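Local coordinates for heat-inducible transcription repressor HrcA (Thermotoga maritima, PDB 1STZ), which probably represses class I heat shock genes, the grpE-dnaK-dnaJ and groELS operons, as a DNA-binding transcriptional regulator, at residues R139-M151 with Y159-S171. Residues are numbered along the deposited sequence; the frame is centred on the assembly and turned at random.
Sequences RPNTRDLKILRVM and YLIFSILTEFGVS
Met151 and Ser163 form an antiparallel hydrogen-bonded pair in a beta hairpin, the first two strands of a three-stranded antiparallel sheet. Met151 N donates to Ser163 O at 3.0 Å, nearly straight (167°), and Ser163 N returns a bond to Met151 O. The Met151 chain turns at chi2 (110°), which sets SD alongside Leu165, 3.6 Å from its CD2. Ser163 OG is buried beside SD and CB of Met151 and has no polar partner in the model. Met151 CG sits above the Arg149 guanidinium plane, toward its rim. With an alanine at Met151, SD and CG are gone, and a gap would probably open beside Leu165 CD2, with the Arg149 guanidinium less firmly held. The face that carries Arg149, Met151 and Leu165 meets the second subunit: Arg149 NH1 bonds to Val155 O there, and Leu165 packs on Tyr159 of that subunit. On the other side of the sheet, Val150 CG1 meets Phe162 CE1 at 3.6 Å, and Val150 also packs on Leu191 and Leu195 of helix 184-195. Beyond the strands, Pro140 and Leu145 pack against the ring of Phe168, which follows Glu167 in a type I turn. Two waters bridge the segments there; one donates to Lys146 O at 2.7 Å and accepts from Glu167 N at 2.8 Å.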
loop_
_atom_site.group_PDB
_atom_site.type_symbol
_atom_site.label_atom_id
_atom_site.label_comp_id
_atom_site.label_asym_id
_atom_site.label_seq_id
_atom_site.Cartn_x
_atom_site.Cartn_y
_atom_site.Cartn_z
ATOM N N ARG A 139 20.633 -2.802 12.971
ATOM C CA ARG A 139 19.873 -2.233 14.086
ATOM C C ARG A 139 20.733 -1.231 14.871
ATOM O O ARG A 139 21.952 -1.320 14.873
ATOM C CB ARG A 139 19.384 -3.343 15.042
ATOM C CG ARG A 139 18.457 -4.354 14.407
ATOM C CD ARG A 139 17.884 -5.390 15.374
ATOM N NE ARG A 139 16.722 -6.075 14.805
ATOM C CZ ARG A 139 16.718 -7.257 14.188
ATOM N NH1 ARG A 139 17.828 -7.963 13.991
ATOM N NH2 ARG A 139 15.569 -7.745 13.742
ATOM N N PRO A 140 20.119 -0.286 15.564
ATOM C CA PRO A 140 20.902 0.653 16.369
ATOM C C PRO A 140 21.762 -0.120 17.379
ATOM O O PRO A 140 21.317 -1.125 17.939
ATOM C CB PRO A 140 19.827 1.484 17.076
ATOM C CG PRO A 140 18.639 1.354 16.210
ATOM C CD PRO A 140 18.672 -0.049 15.699
ATOM N N ASN A 141 22.995 0.329 17.576
ATOM C CA ASN A 141 23.924 -0.349 18.471
ATOM C C ASN A 141 23.430 -0.229 19.909
ATOM O O ASN A 141 23.135 0.861 20.370
ATOM C CB ASN A 141 25.321 0.253 18.315
ATOM C CG ASN A 141 26.431 -0.652 18.847
ATOM O OD1 ASN A 141 26.278 -1.338 19.874
ATOM N ND2 ASN A 141 27.566 -0.649 18.149
ATOM N N THR A 142 23.294 -1.368 20.592
ATOM C CA THR A 142 22.819 -1.394 21.983
ATOM C C THR A 142 23.815 -0.811 22.972
ATOM O O THR A 142 23.447 -0.430 24.075
ATOM C CB THR A 142 22.464 -2.821 22.430
ATOM O OG1 THR A 142 23.569 -3.705 22.211
ATOM C CG2 THR A 142 21.336 -3.381 21.597
ATOM N N ARG A 143 25.082 -0.766 22.580
ATOM C CA ARG A 143 26.153 -0.290 23.454
ATOM C C ARG A 143 25.872 1.056 24.143
ATOM O O ARG A 143 26.205 1.222 25.308
ATOM C CB ARG A 143 27.464 -0.218 22.659
ATOM C CG ARG A 143 28.606 0.499 23.355
ATOM C CD ARG A 143 29.823 0.634 22.461
ATOM N NE ARG A 143 30.486 1.927 22.626
ATOM C CZ ARG A 143 31.311 2.473 21.731
ATOM N NH1 ARG A 143 31.592 1.845 20.582
ATOM N NH2 ARG A 143 31.868 3.658 21.991
ATOM N N ASP A 144 25.258 2.000 23.430
ATOM C CA ASP A 144 24.969 3.341 23.982
ATOM C C ASP A 144 23.468 3.681 23.907
ATOM O O ASP A 144 23.088 4.857 23.919
ATOM C CB ASP A 144 25.815 4.425 23.280
ATOM C CG ASP A 144 25.177 4.930 21.973
ATOM O OD1 ASP A 144 24.933 4.096 21.055
ATOM O OD2 ASP A 144 24.878 6.150 21.803
ATOM N N LEU A 145 22.630 2.646 23.843
ATOM C CA LEU A 145 21.180 2.809 23.828
ATOM C C LEU A 145 20.722 2.956 25.277
ATOM O O LEU A 145 20.419 1.960 25.939
ATOM C CB LEU A 145 20.524 1.578 23.194
ATOM C CG LEU A 145 19.581 1.685 21.994
ATOM C CD1 LEU A 145 18.709 0.435 21.891
ATOM C CD2 LEU A 145 18.721 2.919 22.060
ATOM N N LYS A 146 20.679 4.184 25.781
ATOM C CA LYS A 146 20.219 4.417 27.146
ATOM C C LYS A 146 18.731 4.055 27.315
ATOM O O LYS A 146 17.907 4.391 26.476
ATOM C CB LYS A 146 20.445 5.878 27.538
ATOM C CG LYS A 146 21.899 6.235 27.788
ATOM C CD LYS A 146 22.007 7.360 28.812
ATOM C CE LYS A 146 23.422 7.501 29.389
ATOM N NZ LYS A 146 23.420 8.525 30.482
ATOM N N ILE A 147 18.409 3.353 28.396
ATOM C CA ILE A 147 17.030 3.146 28.808
ATOM C C ILE A 147 16.554 4.412 29.542
ATOM O O ILE A 147 17.034 4.726 30.632
ATOM C CB ILE A 147 16.916 1.917 29.736
ATOM C CG1 ILE A 147 17.326 0.635 29.005
ATOM C CG2 ILE A 147 15.486 1.799 30.301
ATOM C CD1 ILE A 147 17.644 -0.534 29.932
ATOM N N LEU A 148 15.625 5.139 28.938
ATOM C CA LEU A 148 15.125 6.407 29.498
ATOM C C LEU A 148 14.012 6.189 30.515
ATOM O O LEU A 148 13.777 7.037 31.370
ATOM C CB LEU A 148 14.603 7.315 28.377
ATOM C CG LEU A 148 15.570 7.586 27.219
ATOM C CD1 LEU A 148 14.889 8.346 26.109
ATOM C CD2 LEU A 148 16.798 8.351 27.694
ATOM N N ARG A 149 13.320 5.055 30.403
ATOM C CA ARG A 149 12.182 4.735 31.275
ATOM C C ARG A 149 11.722 3.286 31.101
ATOM O O ARG A 149 11.758 2.752 30.000
ATOM C CB ARG A 149 11.011 5.656 30.929
ATOM C CG ARG A 149 9.789 5.502 31.799
ATOM C CD ARG A 149 8.758 6.568 31.530
ATOM N NE ARG A 149 7.442 6.204 32.044
ATOM C CZ ARG A 149 6.291 6.633 31.542
ATOM N NH1 ARG A 149 6.285 7.450 30.493
ATOM N NH2 ARG A 149 5.140 6.234 32.083
ATOM N N VAL A 150 11.253 2.674 32.186
ATOM C CA VAL A 150 10.707 1.320 32.152
ATOM C C VAL A 150 9.243 1.373 32.555
ATOM O O VAL A 150 8.918 1.848 33.632
ATOM C CB VAL A 150 11.445 0.381 33.110
ATOM C CG1 VAL A 150 10.846 -1.026 33.065
ATOM C CG2 VAL A 150 12.927 0.349 32.785
ATOM N N MET A 151 8.374 0.875 31.692
ATOM C CA MET A 151 6.938 0.877 31.942
ATOM C C MET A 151 6.445 -0.543 32.216
ATOM O O MET A 151 6.772 -1.468 31.467
ATOM C CB MET A 151 6.192 1.451 30.735
ATOM C CG MET A 151 6.504 2.912 30.410
ATOM S SD MET A 151 7.453 3.075 28.890
ATOM C CE MET A 151 8.948 2.929 29.428
ATOM N N TYR A 159 -3.345 -9.603 32.761
ATOM C CA TYR A 159 -2.333 -9.163 31.806
ATOM C C TYR A 159 -1.581 -7.896 32.206
ATOM O O TYR A 159 -2.130 -6.980 32.794
ATOM C CB TYR A 159 -2.980 -8.970 30.430
ATOM C CG TYR A 159 -3.655 -10.214 29.887
ATOM C CD1 TYR A 159 -5.041 -10.292 29.778
ATOM C CD2 TYR A 159 -2.907 -11.314 29.489
ATOM C CE1 TYR A 159 -5.661 -11.434 29.284
ATOM C CE2 TYR A 159 -3.519 -12.459 28.998
ATOM C CZ TYR A 159 -4.889 -12.510 28.892
ATOM O OH TYR A 159 -5.486 -13.644 28.403
ATOM N N LEU A 160 -0.313 -7.863 31.832
ATOM C CA LEU A 160 0.589 -6.751 32.090
ATOM C C LEU A 160 1.306 -6.413 30.796
ATOM O O LEU A 160 1.679 -7.317 30.065
ATOM C CB LEU A 160 1.628 -7.194 33.124
ATOM C CG LEU A 160 2.434 -6.154 33.896
ATOM C CD1 LEU A 160 2.823 -6.698 35.276
ATOM C CD2 LEU A 160 3.670 -5.742 33.139
ATOM N N ILE A 161 1.524 -5.135 30.505
ATOM C CA ILE A 161 2.362 -4.778 29.374
ATOM C C ILE A 161 3.661 -4.123 29.823
ATOM O O ILE A 161 3.661 -3.100 30.497
ATOM C CB ILE A 161 1.602 -3.891 28.346
ATOM C CG1 ILE A 161 0.486 -4.706 27.687
ATOM C CG2 ILE A 161 2.562 -3.403 27.275
ATOM C CD1 ILE A 161 -0.489 -3.890 26.874
ATOM N N PHE A 162 4.773 -4.751 29.454
ATOM C CA PHE A 162 6.101 -4.238 29.734
ATOM C C PHE A 162 6.634 -3.561 28.485
ATOM O O PHE A 162 6.352 -3.994 27.380
ATOM C CB PHE A 162 7.036 -5.380 30.162
ATOM C CG PHE A 162 8.503 -5.028 30.102
ATOM C CD1 PHE A 162 9.121 -4.365 31.157
ATOM C CD2 PHE A 162 9.269 -5.374 28.999
ATOM C CE1 PHE A 162 10.477 -4.050 31.103
ATOM C CE2 PHE A 162 10.604 -5.055 28.944
ATOM C CZ PHE A 162 11.210 -4.391 30.000
ATOM N N SER A 163 7.430 -2.520 28.674
ATOM C CA SER A 163 8.197 -1.911 27.594
ATOM C C SER A 163 9.248 -0.968 28.152
ATOM O O SER A 163 9.267 -0.674 29.337
ATOM C CB SER A 163 7.298 -1.149 26.615
ATOM O OG SER A 163 6.467 -0.231 27.299
ATOM N N ILE A 164 10.165 -0.537 27.297
ATOM C CA ILE A 164 11.128 0.472 27.688
ATOM C C ILE A 164 11.046 1.615 26.711
ATOM O O ILE A 164 10.659 1.430 25.565
ATOM C CB ILE A 164 12.566 -0.089 27.751
ATOM C CG1 ILE A 164 13.036 -0.565 26.374
ATOM C CG2 ILE A 164 12.647 -1.211 28.760
ATOM C CD1 ILE A 164 14.466 -1.050 26.352
ATOM N N LEU A 165 11.426 2.789 27.181
ATOM C CA LEU A 165 11.545 3.963 26.340
ATOM C C LEU A 165 13.016 4.147 26.051
ATOM O O LEU A 165 13.850 4.022 26.934
ATOM C CB LEU A 165 11.049 5.209 27.058
ATOM C CG LEU A 165 9.980 6.007 26.343
ATOM C CD1 LEU A 165 10.500 6.470 24.980
ATOM C CD2 LEU A 165 8.684 5.182 26.193
ATOM N N THR A 166 13.293 4.522 24.820
ATOM C CA THR A 166 14.631 4.755 24.350
ATOM C C THR A 166 14.598 6.081 23.567
ATOM O O THR A 166 13.529 6.618 23.378
ATOM C CB THR A 166 14.956 3.501 23.528
ATOM O OG1 THR A 166 15.860 2.652 24.264
ATOM C CG2 THR A 166 15.564 3.781 22.221
ATOM N N GLU A 167 15.740 6.617 23.127
ATOM C CA GLU A 167 15.752 7.836 22.299
ATOM C C GLU A 167 15.076 7.641 20.939
ATOM O O GLU A 167 14.673 8.624 20.306
ATOM C CB GLU A 167 17.175 8.400 22.123
ATOM C CG GLU A 167 18.112 7.540 21.277
ATOM C CD GLU A 167 19.386 8.266 20.895
ATOM O OE1 GLU A 167 20.481 7.692 21.088
ATOM O OE2 GLU A 167 19.292 9.424 20.423
ATOM N N PHE A 168 14.943 6.384 20.510
ATOM C CA PHE A 168 14.302 6.005 19.247
ATOM C C PHE A 168 12.851 5.526 19.353
ATOM O O PHE A 168 12.264 5.125 18.353
ATOM C CB PHE A 168 15.122 4.896 18.576
ATOM C CG PHE A 168 16.547 5.269 18.330
ATOM C CD1 PHE A 168 17.572 4.447 18.754
ATOM C CD2 PHE A 168 16.864 6.475 17.709
ATOM C CE1 PHE A 168 18.898 4.794 18.523
ATOM C CE2 PHE A 168 18.183 6.830 17.476
ATOM C CZ PHE A 168 19.201 5.988 17.877
ATOM N N GLY A 169 12.279 5.535 20.550
ATOM C CA GLY A 169 10.873 5.196 20.718
ATOM C C GLY A 169 10.608 4.137 21.774
ATOM O O GLY A 169 11.362 3.999 22.716
ATOM N N VAL A 170 9.527 3.388 21.597
ATOM C CA VAL A 170 9.103 2.374 22.567
ATOM C C VAL A 170 9.545 1.004 22.057
ATOM O O VAL A 170 9.175 0.589 20.954
ATOM C CB VAL A 170 7.580 2.418 22.728
ATOM C CG1 VAL A 170 7.105 1.442 23.791
ATOM C CG2 VAL A 170 7.123 3.846 23.053
ATOM N N SER A 171 10.377 0.321 22.830
ATOM C CA SER A 171 10.919 -0.964 22.415
ATOM C C SER A 171 10.575 -2.052 23.404
ATOM O O SER A 171 10.148 -1.781 24.520
ATOM C CB SER A 171 12.437 -0.881 22.279
ATOM O OG SER A 171 12.798 0.298 21.586
HETATM O O HOH W 1 18.189 6.187 24.419
HETATM O O HOH W 2 20.717 6.659 23.720
#